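Local coordinates for ssDNA binding protein (Aeropyrum pernix, PDB 4PSN) that binds single-stranded DNA, which is probably held in a tunnel system formed between the subunits of its four-chain assembly, at residues 48-53 / 85-90; 56-61 / 70-75; 153-158 / 184-189; 124-129 / 188-193. All coordinates share one frame; numbering follows the deposited sequence.

Interaction 1: residues 48-53 / 85-90; sequences GNLNRV and FDFSTL
Leu50 of helix 40-61 fits between the rings of Phe85 and Phe87, and its two methyl branches divide the work. CD2 lies over one face of the Phe85 ring, 4.1 Å from the ring centroid and 27° off the normal. This is a CH-pi contact. CB of Leu50 touches the same ring, 3.9 Å from Phe85 CE2. The other branch, CD1, meets Phe87 CE1 at 3.8 Å, and there the leucine and the phenylalanine run alongside in opposite senses. The leucine has CG anti to the backbone N (chi1 -180°), which carries both methyls out to the rings. Val53, one turn further on, adds CG1 at 4.1 Å from Phe87 CE1.

The contact packs a helix on a sheet. Helix 40-61 lies against the antiparallel sheet of strands 6-13, 69-78 and 83-97, and the chain turns a corner at Phe87 to Thr89. Ile74 of strand 69-78 also touches both phenylalanine rings. Without the two methyl branches, an alanine here in place of Leu50 would probably leave a gap over the Phe85 face and beside Phe87 CE1, though its CB could still touch Phe85.

Leu50, Val53 and Phe87 are buried, whereas the turn at Asp86 to Thr89 is more polar and faces solvent. Two overlapping type I turns run from Asp86 to Leu90, and Ser88 is exposed. Asp86 OD1 takes Ser88 OG at 2.7 Å and Ser88 N at 2.9 Å, both from the same face of the carboxylate plane. The second bond makes an Asx turn. Thr89 OG1 donates to Asp86 O at 2.7 Å, in the carbonyl plane.

Interaction 2: residues 56-61 / 70-75; sequences ELLVNK and VRIQID
Helix 40-61 packs against the sheet of strands 6-13, 69-78 and 83-97, and near the end of that helix Leu58 meets Val70 and Ile72 of the middle strand. Leu58 is the one helix residue of 56-61 that makes the contact. Its two methyls go to different partners. CD1 meets Ile72 CD1 at 3.8 Å, the two side chains coming end to end by their methyls. CD2 meets Val70 CG1 at 4.0 Å, where leucine and valine pass at a slant.

Val70 and Ile72 are two residues apart on the strand, so both point to the helix side of the sheet. In Ile72, CG1 stands anti to the carbonyl carbon (chi1 -57°) and CD1 continues the extended chain (chi2 172°). This long branch carries the methyl to the leucine. All three residues are buried, but the contact is small, about 109 Å² over both sides. It rests on methyl groups alone.

Other residues widen the packing. Ile72 also touches Leu54 of the same helix, and Val70 touches Val12 of strand 6-13. The helix backbone is less regular here: residues 56-61 make a wider pi-type turn, in which Lys61 N bonds weakly to Glu56 O at 3.1 Å. Glu56 OE2 has a hydrogen bond from Tyr143 OH of the second subunit and a salt bridge to Arg52. The arrangement is that of a helix packed on one face of an antiparallel sheet, as in alpha+beta folds.

Interaction 3: residues 153-158 / 184-189; sequences VTPLNG and DRIDDF
Ile186, in the first turn of helix 186-198, packs its branched side chain on Val153 and Pro155 of strand 146-155. At CB the chain divides. The short branch, CG2, lies anti to the backbone N and meets Val153 CG1 at 3.7 Å, the two side chains coming tip to tip. The long branch runs through CG1, which stands anti to the carbonyl carbon (chi1 -69°), and stays extended to CD1. That end methyl reaches the proline ring, 3.7 Å from Pro155 CG and 4.0 Å from Pro155 CB. The isoleucine tip comes in across the proline ring. CD1 also lies 4.0 Å from Val153 CG1, so the valine methyl touches both branches.

The contact is wholly apolar. Ile186 and Val153 are buried, while Pro155 is partly exposed near the strand end. Arg185 holds the N-cap position just before the helix, and its O accepts from Phe189 N at 2.8 Å.

Tyr139 of strand 137-143 touches both Val153 and Ile186. Val153 also packs on Ala160 of strand 159-166. The start of helix 186-198 therefore lies across strands 137-143 and 146-155 in the six-stranded antiparallel sheet.

Interaction 4: residues 124-129 / 188-193; sequences FTVEKV and DFVRES
Val126 of strand 125-131 meets Val190 of helix 186-198, and two flat groups of the helix flank Val190 in sequence, Phe189 and Arg191. One face of the Phe189 ring carries Ser193 OG, 3.4 Å above the plane and over its centre. That hydroxyl donates to Phe189 O at 2.9 Å. One face of the Arg191 guanidinium has Asp188 O above it, offset toward the rim. Asp188 OD1 receives Arg191 NH1 at 2.8 Å on its anti lone pair, 17° out of the guanidinium plane. Arg191 NH2 meets Glu192 OE2 at 2.7 Å from above the carboxylate plane. Asp188, Arg191 and Glu192 thus form a salt-bridge network along the outer side of the helix, which would hold the guanidinium in place.

The apolar touch is compact. Val190 CG1 sits 3.6 Å from Val126 CG2 and 3.8 Å from Val126 CG1, so one methyl of the helix rests against both methyls of the strand. With CG1 anti to the backbone N (chi1 170°), Val190 turns that methyl to the strand. A water joins the backbones, donating to Phe124 O at 3.0 Å and to Arg191 O at 2.8 Å.

Val194, one helical turn after Val190, also touches Val126, and Val190 reaches Leu151 and Val153. The helix packs across the sheet from the outermost strand 125-131 past 146-155, with Phe189 touching Val179 of strand 172-180.

How the interactions relate
The four contacts form two pairs on opposite sides of the chain's centre. Interactions 1 and 2 have centres about 9 Å apart and share helix 40-61. Interaction 2 is nested within the loop that interaction 1 closes, and neighbouring strands join them: Thr89 OG1 lies 2.8 Å from Asp75 N. Interactions 3 and 4 share helix 186-198, with centres about 11 Å apart. A salt bridge ties them, Asp187 OD2 to Lys128 NZ at 3.0 Å. The pairs do not touch, and the centres of interactions 1 and 3 are about 61 Å apart. Both contacts of the first pair also touch the second subunit, whereas no other chain of the assembly touches interaction 4.

Interaction 1: residues 48-53 / 85-90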
loop_
_atom_site.group_PDB
_atom_site.type_symbol
_atom_site.label_atom_id
_atom_site.label_comp_id
_atom_site.label_asym_id
_atom_site.label_seq_id
_atom_site.Cartn_x
_atom_site.Cartn_y
_atom_site.Cartn_z
ATOM N N GLY C 48 -5.262 19.442 9.172
ATOM C CA GLY C 48 -4.311 20.251 9.918
ATOM C C GLY C 48 -4.665 20.403 11.389
ATOM O O GLY C 48 -3.798 20.284 12.265
ATOM N N ASN C 49 -5.933 20.686 11.669
ATOM C CA ASN C 49 -6.430 20.712 13.045
ATOM C C ASN C 49 -6.255 19.380 13.769
ATOM O O ASN C 49 -5.843 19.344 14.932
ATOM C CB ASN C 49 -7.919 21.081 13.073
ATOM C CG ASN C 49 -8.172 22.525 12.678
ATOM O OD1 ASN C 49 -7.264 23.359 12.723
ATOM N ND2 ASN C 49 -9.411 22.830 12.288
ATOM N N LEU C 50 -6.601 18.280 13.104
ATOM C CA LEU C 50 -6.400 16.981 13.726
ATOM C C LEU C 50 -4.913 16.807 14.011
ATOM O O LEU C 50 -4.530 16.375 15.091
ATOM C CB LEU C 50 -6.919 15.850 12.834
ATOM C CG LEU C 50 -6.769 14.425 13.378
ATOM C CD1 LEU C 50 -7.418 14.304 14.745
ATOM C CD2 LEU C 50 -7.363 13.390 12.384
ATOM N N ASN C 51 -4.069 17.157 13.044
ATOM C CA ASN C 51 -2.637 16.965 13.217
ATOM C C ASN C 51 -2.105 17.776 14.390
ATOM O O ASN C 51 -1.216 17.327 15.112
ATOM C CB ASN C 51 -1.884 17.283 11.930
ATOM C CG ASN C 51 -1.936 16.128 10.942
ATOM O OD1 ASN C 51 -2.072 14.976 11.350
ATOM N ND2 ASN C 51 -1.836 16.427 9.651
ATOM N N ARG C 52 -2.677 18.961 14.587
ATOM C CA ARG C 52 -2.239 19.845 15.668
ATOM C C ARG C 52 -2.489 19.167 17.003
ATOM O O ARG C 52 -1.623 19.145 17.891
ATOM C CB ARG C 52 -2.982 21.182 15.586
ATOM C CG ARG C 52 -2.481 22.256 16.544
ATOM C CD ARG C 52 -3.162 22.187 17.883
ATOM N NE ARG C 52 -2.697 23.259 18.765
ATOM C CZ ARG C 52 -1.605 23.180 19.523
ATOM N NH1 ARG C 52 -1.253 24.207 20.294
ATOM N NH2 ARG C 52 -0.870 22.070 19.516
ATOM N N VAL C 53 -3.679 18.596 17.135
ATOM C CA VAL C 53 -4.061 17.881 18.342
ATOM C C VAL C 53 -3.211 16.635 18.560
ATOM O O VAL C 53 -2.769 16.356 19.680
ATOM C CB VAL C 53 -5.533 17.488 18.263
ATOM C CG1 VAL C 53 -5.847 16.394 19.253
ATOM C CG2 VAL C 53 -6.403 18.726 18.484
ATOM N N PHE C 85 -14.782 15.618 13.708
ATOM C CA PHE C 85 -14.184 14.406 14.261
ATOM C C PHE C 85 -14.854 14.018 15.574
ATOM O O PHE C 85 -15.241 14.883 16.356
ATOM C CB PHE C 85 -12.681 14.599 14.490
ATOM C CG PHE C 85 -11.898 14.780 13.233
ATOM C CD1 PHE C 85 -11.652 13.706 12.397
ATOM C CD2 PHE C 85 -11.396 16.026 12.886
ATOM C CE1 PHE C 85 -10.933 13.866 11.231
ATOM C CE2 PHE C 85 -10.675 16.199 11.723
ATOM C CZ PHE C 85 -10.440 15.122 10.888
ATOM N N ASP C 86 -15.003 12.717 15.815
ATOM C CA ASP C 86 -15.522 12.256 17.091
ATOM C C ASP C 86 -14.379 11.775 17.960
ATOM O O ASP C 86 -13.901 10.656 17.806
ATOM C CB ASP C 86 -16.544 11.133 16.920
ATOM C CG ASP C 86 -17.196 10.741 18.244
ATOM O OD1 ASP C 86 -16.614 11.049 19.307
ATOM O OD2 ASP C 86 -18.284 10.125 18.225
ATOM N N PHE C 87 -13.942 12.609 18.892
ATOM C CA PHE C 87 -12.746 12.256 19.638
ATOM C C PHE C 87 -12.942 11.122 20.637
ATOM O O PHE C 87 -11.967 10.549 21.110
ATOM C CB PHE C 87 -12.085 13.483 20.255
ATOM C CG PHE C 87 -11.390 14.358 19.244
ATOM C CD1 PHE C 87 -10.097 14.083 18.846
ATOM C CD2 PHE C 87 -12.038 15.448 18.684
ATOM C CE1 PHE C 87 -9.450 14.891 17.907
ATOM C CE2 PHE C 87 -11.402 16.257 17.753
ATOM C CZ PHE C 87 -10.106 15.978 17.361
ATOM N N SER C 88 -14.192 10.769 20.923
ATOM C CA SER C 88 -14.473 9.588 21.740
ATOM C C SER C 88 -14.140 8.294 20.986
ATOM O O SER C 88 -14.143 7.208 21.567
ATOM C CB SER C 88 -15.933 9.563 22.212
ATOM O OG SER C 88 -16.809 9.142 21.176
ATOM N N THR C 89 -13.843 8.403 19.693
ATOM C CA THR C 89 -13.479 7.214 18.924
ATOM C C THR C 89 -12.002 7.199 18.585
ATOM O O THR C 89 -11.536 6.347 17.831
ATOM C CB THR C 89 -14.264 7.126 17.614
ATOM O OG1 THR C 89 -13.865 8.204 16.759
ATOM C CG2 THR C 89 -15.771 7.209 17.891
ATOM N N LEU C 90 -11.262 8.150 19.132
ATOM C CA LEU C 90 -9.842 8.227 18.843
ATOM C C LEU C 90 -9.133 7.029 19.461
ATOM O O LEU C 90 -9.311 6.733 20.638
ATOM C CB LEU C 90 -9.248 9.532 19.382
ATOM C CG LEU C 90 -7.726 9.610 19.273
ATOM C CD1 LEU C 90 -7.291 9.603 17.818
ATOM C CD2 LEU C 90 -7.199 10.851 20.001
#

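Interaction 2: residues 56-61 / 70-75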
loop_
_atom_site.group_PDB
_atom_site.type_symbol
_atom_site.label_atom_id
_atom_site.label_comp_id
_atom_site.label_asym_id
_atom_site.label_seq_id
_atom_site.Cartn_x
_atom_site.Cartn_y
_atom_site.Cartn_z
ATOM N N GLU C 56 0.235 17.175 20.131
ATOM C CA GLU C 56 0.298 17.279 21.587
ATOM C C GLU C 56 0.203 15.905 22.253
ATOM O O GLU C 56 0.900 15.621 23.235
ATOM C CB GLU C 56 -0.808 18.190 22.117
ATOM C CG GLU C 56 -0.646 19.624 21.689
ATOM C CD GLU C 56 0.696 20.212 22.119
ATOM O OE1 GLU C 56 1.192 19.844 23.208
ATOM O OE2 GLU C 56 1.257 21.032 21.361
ATOM N N LEU C 57 -0.661 15.053 21.720
ATOM C CA LEU C 57 -0.834 13.714 22.281
ATOM C C LEU C 57 0.429 12.871 22.095
ATOM O O LEU C 57 0.965 12.303 23.047
ATOM C CB LEU C 57 -2.037 13.027 21.639
ATOM C CG LEU C 57 -2.334 11.579 22.055
ATOM C CD1 LEU C 57 -2.513 11.491 23.557
ATOM C CD2 LEU C 57 -3.565 11.018 21.346
ATOM N N LEU C 58 0.904 12.796 20.860
ATOM C CA LEU C 58 1.983 11.876 20.520
ATOM C C LEU C 58 3.312 12.301 21.102
ATOM O O LEU C 58 4.009 11.508 21.731
ATOM C CB LEU C 58 2.106 11.711 18.997
ATOM C CG LEU C 58 0.961 10.921 18.368
ATOM C CD1 LEU C 58 1.071 10.886 16.850
ATOM C CD2 LEU C 58 0.933 9.505 18.937
ATOM N N VAL C 59 3.660 13.559 20.874
ATOM C CA VAL C 59 4.974 14.057 21.220
ATOM C C VAL C 59 5.070 14.448 22.692
ATOM O O VAL C 59 6.082 14.176 23.332
ATOM C CB VAL C 59 5.378 15.251 20.311
ATOM C CG1 VAL C 59 6.754 15.752 20.666
ATOM C CG2 VAL C 59 5.324 14.831 18.834
ATOM N N ASN C 60 4.019 15.061 23.239
ATOM C CA ASN C 60 4.090 15.524 24.621
ATOM C C ASN C 60 3.481 14.596 25.673
ATOM O O ASN C 60 4.005 14.495 26.788
ATOM C CB ASN C 60 3.508 16.931 24.758
ATOM C CG ASN C 60 4.265 17.953 23.932
ATOM O OD1 ASN C 60 3.668 18.836 23.317
ATOM N ND2 ASN C 60 5.587 17.828 23.903
ATOM N N LYS C 61 2.387 13.920 25.332
ATOM C CA LYS C 61 1.684 13.083 26.307
ATOM C C LYS C 61 2.186 11.641 26.318
ATOM O O LYS C 61 2.407 11.066 27.388
ATOM C CB LYS C 61 0.185 13.083 26.030
ATOM C CG LYS C 61 -0.436 14.463 26.040
ATOM C CD LYS C 61 -0.882 14.810 27.436
ATOM C CE LYS C 61 -0.667 16.278 27.722
ATOM N NZ LYS C 61 -1.668 17.113 27.005
ATOM N N VAL C 70 3.554 4.355 15.099
ATOM C CA VAL C 70 2.231 4.603 15.644
ATOM C C VAL C 70 1.177 4.140 14.659
ATOM O O VAL C 70 1.469 3.902 13.495
ATOM C CB VAL C 70 1.994 6.098 15.898
ATOM C CG1 VAL C 70 2.868 6.597 17.052
ATOM C CG2 VAL C 70 2.257 6.896 14.616
ATOM N N ARG C 71 -0.052 4.023 15.127
ATOM C CA ARG C 71 -1.176 3.722 14.256
ATOM C C ARG C 71 -2.348 4.441 14.886
ATOM O O ARG C 71 -2.567 4.331 16.089
ATOM C CB ARG C 71 -1.443 2.211 14.194
ATOM C CG ARG C 71 -2.621 1.822 13.280
ATOM C CD ARG C 71 -2.517 0.364 12.816
ATOM N NE ARG C 71 -2.712 -0.566 13.926
ATOM C CZ ARG C 71 -2.561 -1.892 13.844
ATOM N NH1 ARG C 71 -2.762 -2.639 14.919
ATOM N NH2 ARG C 71 -2.219 -2.468 12.693
ATOM N N ILE C 72 -3.094 5.183 14.078
ATOM C CA ILE C 72 -4.113 6.084 14.599
ATOM C C ILE C 72 -5.393 5.904 13.830
ATOM O O ILE C 72 -5.378 5.668 12.630
ATOM C CB ILE C 72 -3.664 7.575 14.444
ATOM C CG1 ILE C 72 -2.334 7.796 15.160
ATOM C CG2 ILE C 72 -4.725 8.523 14.985
ATOM C CD1 ILE C 72 -1.718 9.130 14.909
ATOM N N GLN C 73 -6.509 5.996 14.531
ATOM C CA GLN C 73 -7.787 5.947 13.869
ATOM C C GLN C 73 -8.749 6.815 14.645
ATOM O O GLN C 73 -8.655 6.930 15.874
ATOM C CB GLN C 73 -8.295 4.503 13.734
ATOM C CG GLN C 73 -8.695 3.830 15.018
ATOM C CD GLN C 73 -9.487 2.552 14.757
ATOM O OE1 GLN C 73 -8.953 1.588 14.201
ATOM N NE2 GLN C 73 -10.778 2.551 15.134
ATOM N N ILE C 74 -9.645 7.470 13.921
ATOM C CA ILE C 74 -10.675 8.281 14.554
ATOM C C ILE C 74 -11.840 8.393 13.587
ATOM O O ILE C 74 -11.631 8.507 12.383
ATOM C CB ILE C 74 -10.129 9.673 14.903
ATOM C CG1 ILE C 74 -11.170 10.507 15.650
ATOM C CG2 ILE C 74 -9.634 10.392 13.639
ATOM C CD1 ILE C 74 -10.595 11.878 16.092
ATOM N N ASP C 75 -13.060 8.314 14.100
ATOM C CA ASP C 75 -14.235 8.416 13.242
ATOM C C ASP C 75 -14.524 9.882 12.935
ATOM O O ASP C 75 -14.130 10.775 13.696
ATOM C CB ASP C 75 -15.467 7.782 13.908
ATOM C CG ASP C 75 -15.348 6.259 14.080
ATOM O OD1 ASP C 75 -14.407 5.634 13.538
ATOM O OD2 ASP C 75 -16.224 5.687 14.763
#

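Interaction 3: residues 153-158 / 184-189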
loop_
_atom_site.group_PDB
_atom_site.type_symbol
_atom_site.label_atom_id
_atom_site.label_comp_id
_atom_site.label_asym_id
_atom_site.label_seq_id
_atom_site.Cartn_x
_atom_site.Cartn_y
_atom_site.Cartn_z
ATOM N N VAL C 153 -6.697 -37.765 10.160
ATOM C CA VAL C 153 -6.306 -39.049 9.612
ATOM C C VAL C 153 -7.526 -39.927 9.375
ATOM O O VAL C 153 -8.319 -40.180 10.291
ATOM C CB VAL C 153 -5.362 -39.779 10.593
ATOM C CG1 VAL C 153 -5.000 -41.181 10.049
ATOM C CG2 VAL C 153 -4.106 -38.944 10.799
ATOM N N THR C 154 -7.679 -40.402 8.147
ATOM C CA THR C 154 -8.800 -41.281 7.827
ATOM C C THR C 154 -8.294 -42.702 7.608
ATOM O O THR C 154 -7.615 -42.973 6.630
ATOM C CB THR C 154 -9.543 -40.824 6.541
ATOM O OG1 THR C 154 -9.892 -39.438 6.640
ATOM C CG2 THR C 154 -10.815 -41.658 6.326
ATOM N N PRO C 155 -8.615 -43.610 8.525
ATOM C CA PRO C 155 -8.138 -44.986 8.374
ATOM C C PRO C 155 -8.820 -45.650 7.186
ATOM O O PRO C 155 -10.031 -45.530 6.998
ATOM C CB PRO C 155 -8.559 -45.654 9.695
ATOM C CG PRO C 155 -8.772 -44.502 10.656
ATOM C CD PRO C 155 -9.293 -43.388 9.813
ATOM N N LEU C 156 -8.035 -46.300 6.348
ATOM C CA LEU C 156 -8.613 -47.072 5.265
ATOM C C LEU C 156 -8.490 -48.533 5.678
ATOM O O LEU C 156 -8.928 -48.913 6.757
ATOM C CB LEU C 156 -7.876 -46.790 3.961
ATOM C CG LEU C 156 -7.856 -45.303 3.578
ATOM C CD1 LEU C 156 -6.872 -45.014 2.446
ATOM C CD2 LEU C 156 -9.260 -44.809 3.235
ATOM N N ASN C 157 -7.873 -49.351 4.844
ATOM C CA ASN C 157 -7.694 -50.765 5.182
ATOM C C ASN C 157 -6.209 -51.074 5.061
ATOM O O ASN C 157 -5.723 -51.338 3.972
ATOM C CB ASN C 157 -8.561 -51.641 4.250
ATOM C CG ASN C 157 -8.434 -53.147 4.544
ATOM O OD1 ASN C 157 -7.848 -53.559 5.546
ATOM N ND2 ASN C 157 -8.977 -53.971 3.645
ATOM N N GLY C 158 -5.487 -50.990 6.178
ATOM C CA GLY C 158 -4.036 -51.141 6.187
ATOM C C GLY C 158 -3.342 -49.867 5.738
ATOM O O GLY C 158 -2.113 -49.796 5.610
ATOM N N ASP C 184 -4.445 -49.705 14.546
ATOM C CA ASP C 184 -4.055 -49.575 15.950
ATOM C C ASP C 184 -2.676 -48.951 16.109
ATOM O O ASP C 184 -2.195 -48.797 17.224
ATOM C CB ASP C 184 -4.118 -50.921 16.680
ATOM C CG ASP C 184 -3.504 -52.050 15.875
ATOM O OD1 ASP C 184 -4.241 -52.672 15.076
ATOM O OD2 ASP C 184 -2.290 -52.317 16.036
ATOM N N ARG C 185 -2.056 -48.579 14.993
ATOM C CA ARG C 185 -0.718 -47.995 15.011
ATOM C C ARG C 185 -0.714 -46.528 14.560
ATOM O O ARG C 185 0.345 -45.938 14.359
ATOM C CB ARG C 185 0.228 -48.812 14.123
ATOM C CG ARG C 185 0.462 -50.245 14.605
ATOM C CD ARG C 185 1.019 -50.276 16.024
ATOM N NE ARG C 185 2.362 -49.708 16.094
ATOM C CZ ARG C 185 3.073 -49.605 17.212
ATOM N NH1 ARG C 185 4.286 -49.066 17.181
ATOM N NH2 ARG C 185 2.570 -50.039 18.365
ATOM N N ILE C 186 -1.894 -45.946 14.392
ATOM C CA ILE C 186 -1.981 -44.584 13.864
ATOM C C ILE C 186 -1.336 -43.558 14.811
ATOM O O ILE C 186 -0.603 -42.677 14.366
ATOM C CB ILE C 186 -3.441 -44.205 13.456
ATOM C CG1 ILE C 186 -3.840 -45.021 12.213
ATOM C CG2 ILE C 186 -3.557 -42.701 13.156
ATOM C CD1 ILE C 186 -5.250 -44.784 11.703
ATOM N N ASP C 187 -1.578 -43.690 16.112
ATOM C CA ASP C 187 -0.995 -42.750 17.079
ATOM C C ASP C 187 0.520 -42.742 16.959
ATOM O O ASP C 187 1.130 -41.692 16.783
ATOM C CB ASP C 187 -1.394 -43.091 18.519
ATOM C CG ASP C 187 -2.832 -42.698 18.843
ATOM O OD1 ASP C 187 -3.468 -42.007 18.016
ATOM O OD2 ASP C 187 -3.327 -43.071 19.933
ATOM N N ASP C 188 1.120 -43.921 17.063
ATOM C CA ASP C 188 2.551 -44.061 16.835
ATOM C C ASP C 188 2.978 -43.512 15.469
ATOM O O ASP C 188 3.963 -42.794 15.366
ATOM C CB ASP C 188 2.962 -45.525 16.971
ATOM C CG ASP C 188 2.778 -46.046 18.386
ATOM O OD1 ASP C 188 3.075 -45.285 19.334
ATOM O OD2 ASP C 188 2.332 -47.205 18.551
ATOM N N PHE C 189 2.248 -43.864 14.417
ATOM C CA PHE C 189 2.624 -43.399 13.096
ATOM C C PHE C 189 2.633 -41.871 13.027
ATOM O O PHE C 189 3.554 -41.264 12.471
ATOM C CB PHE C 189 1.691 -43.970 12.030
ATOM C CG PHE C 189 1.978 -43.447 10.662
ATOM C CD1 PHE C 189 2.805 -44.146 9.796
ATOM C CD2 PHE C 189 1.443 -42.237 10.246
ATOM C CE1 PHE C 189 3.075 -43.652 8.527
ATOM C CE2 PHE C 189 1.715 -41.736 8.976
ATOM C CZ PHE C 189 2.532 -42.442 8.123
#

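Interaction 4: residues 124-129 / 188-193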
loop_
_atom_site.group_PDB
_atom_site.type_symbol
_atom_site.label_atom_id
_atom_site.label_comp_id
_atom_site.label_asym_id
_atom_site.label_seq_id
_atom_site.Cartn_x
_atom_site.Cartn_y
_atom_site.Cartn_z
ATOM N N PHE C 124 7.734 -31.152 14.631
ATOM C CA PHE C 124 6.432 -30.939 15.228
ATOM C C PHE C 124 6.134 -32.069 16.209
ATOM O O PHE C 124 6.683 -33.170 16.092
ATOM C CB PHE C 124 5.337 -30.906 14.138
ATOM C CG PHE C 124 5.470 -29.742 13.168
ATOM C CD1 PHE C 124 5.113 -28.455 13.553
ATOM C CD2 PHE C 124 5.948 -29.940 11.875
ATOM C CE1 PHE C 124 5.216 -27.378 12.671
ATOM C CE2 PHE C 124 6.072 -28.862 10.985
ATOM C CZ PHE C 124 5.706 -27.578 11.386
ATOM N N THR C 125 5.271 -31.790 17.179
ATOM C CA THR C 125 4.700 -32.830 18.037
ATOM C C THR C 125 3.172 -32.788 17.871
ATOM O O THR C 125 2.645 -31.866 17.273
ATOM C CB THR C 125 5.093 -32.623 19.510
ATOM O OG1 THR C 125 4.564 -31.376 19.984
ATOM C CG2 THR C 125 6.635 -32.625 19.676
ATOM N N VAL C 126 2.461 -33.781 18.379
ATOM C CA VAL C 126 1.014 -33.824 18.215
ATOM C C VAL C 126 0.366 -34.315 19.485
ATOM O O VAL C 126 1.016 -34.943 20.328
ATOM C CB VAL C 126 0.560 -34.781 17.078
ATOM C CG1 VAL C 126 1.105 -34.330 15.722
ATOM C CG2 VAL C 126 0.959 -36.211 17.390
ATOM N N GLU C 127 -0.922 -34.031 19.614
ATOM C CA GLU C 127 -1.720 -34.605 20.685
ATOM C C GLU C 127 -3.083 -34.916 20.100
ATOM O O GLU C 127 -3.671 -34.063 19.413
ATOM C CB GLU C 127 -1.845 -33.613 21.846
ATOM C CG GLU C 127 -2.145 -34.270 23.188
ATOM C CD GLU C 127 -1.051 -35.243 23.629
ATOM O OE1 GLU C 127 -1.277 -36.475 23.561
ATOM O OE2 GLU C 127 0.034 -34.775 24.048
ATOM N N LYS C 128 -3.570 -36.130 20.345
ATOM C CA LYS C 128 -4.882 -36.544 19.874
ATOM C C LYS C 128 -5.974 -35.671 20.494
ATOM O O LYS C 128 -5.972 -35.410 21.701
ATOM C CB LYS C 128 -5.137 -38.027 20.178
ATOM C CG LYS C 128 -6.507 -38.524 19.703
ATOM C CD LYS C 128 -6.564 -40.045 19.591
ATOM C CE LYS C 128 -5.938 -40.735 20.793
ATOM N NZ LYS C 128 -6.044 -42.233 20.722
ATOM N N VAL C 129 -6.874 -35.187 19.644
ATOM C CA VAL C 129 -8.025 -34.403 20.073
ATOM C C VAL C 129 -9.264 -35.276 20.215
ATOM O O VAL C 129 -9.991 -35.182 21.198
ATOM C CB VAL C 129 -8.376 -33.315 19.044
ATOM C CG1 VAL C 129 -9.627 -32.548 19.487
ATOM C CG2 VAL C 129 -7.213 -32.381 18.842
ATOM N N ASP C 188 1.120 -43.921 17.063
ATOM C CA ASP C 188 2.551 -44.061 16.835
ATOM C C ASP C 188 2.978 -43.512 15.469
ATOM O O ASP C 188 3.963 -42.794 15.366
ATOM C CB ASP C 188 2.962 -45.525 16.971
ATOM C CG ASP C 188 2.778 -46.046 18.386
ATOM O OD1 ASP C 188 3.075 -45.285 19.334
ATOM O OD2 ASP C 188 2.332 -47.205 18.551
ATOM N N PHE C 189 2.248 -43.864 14.417
ATOM C CA PHE C 189 2.624 -43.399 13.096
ATOM C C PHE C 189 2.633 -41.871 13.027
ATOM O O PHE C 189 3.554 -41.264 12.471
ATOM C CB PHE C 189 1.691 -43.970 12.030
ATOM C CG PHE C 189 1.978 -43.447 10.662
ATOM C CD1 PHE C 189 2.805 -44.146 9.796
ATOM C CD2 PHE C 189 1.443 -42.237 10.246
ATOM C CE1 PHE C 189 3.075 -43.652 8.527
ATOM C CE2 PHE C 189 1.715 -41.736 8.976
ATOM C CZ PHE C 189 2.532 -42.442 8.123
ATOM N N VAL C 190 1.625 -41.238 13.616
ATOM C CA VAL C 190 1.548 -39.777 13.552
ATOM C C VAL C 190 2.705 -39.109 14.308
ATOM O O VAL C 190 3.320 -38.164 13.814
ATOM C CB VAL C 190 0.187 -39.257 14.039
ATOM C CG1 VAL C 190 0.219 -37.746 14.190
ATOM C CG2 VAL C 190 -0.888 -39.657 13.035
ATOM N N ARG C 191 3.013 -39.608 15.498
ATOM C CA ARG C 191 4.161 -39.099 16.255
ATOM C C ARG C 191 5.444 -39.174 15.408
ATOM O O ARG C 191 6.237 -38.225 15.347
ATOM C CB ARG C 191 4.352 -39.931 17.536
ATOM C CG ARG C 191 5.522 -39.455 18.429
ATOM C CD ARG C 191 5.730 -40.437 19.588
ATOM N NE ARG C 191 6.165 -41.733 19.081
ATOM C CZ ARG C 191 5.519 -42.883 19.252
ATOM N NH1 ARG C 191 4.392 -42.945 19.947
ATOM N NH2 ARG C 191 6.016 -43.985 18.719
ATOM N N GLU C 192 5.631 -40.303 14.732
ATOM C CA GLU C 192 6.912 -40.577 14.083
ATOM C C GLU C 192 7.046 -39.921 12.711
ATOM O O GLU C 192 8.160 -39.725 12.234
ATOM C CB GLU C 192 7.147 -42.103 14.009
ATOM C CG GLU C 192 7.238 -42.711 15.405
ATOM C CD GLU C 192 7.295 -44.247 15.427
ATOM O OE1 GLU C 192 7.162 -44.890 14.366
ATOM O OE2 GLU C 192 7.468 -44.794 16.530
ATOM N N SER C 193 5.909 -39.536 12.114
ATOM C CA SER C 193 5.853 -39.156 10.699
ATOM C C SER C 193 5.382 -37.727 10.424
ATOM O O SER C 193 5.568 -37.216 9.318
ATOM C CB SER C 193 4.938 -40.119 9.938
ATOM O OG SER C 193 5.300 -41.466 10.190
HETATM O O HOH W 1 6.115 -36.002 16.983
#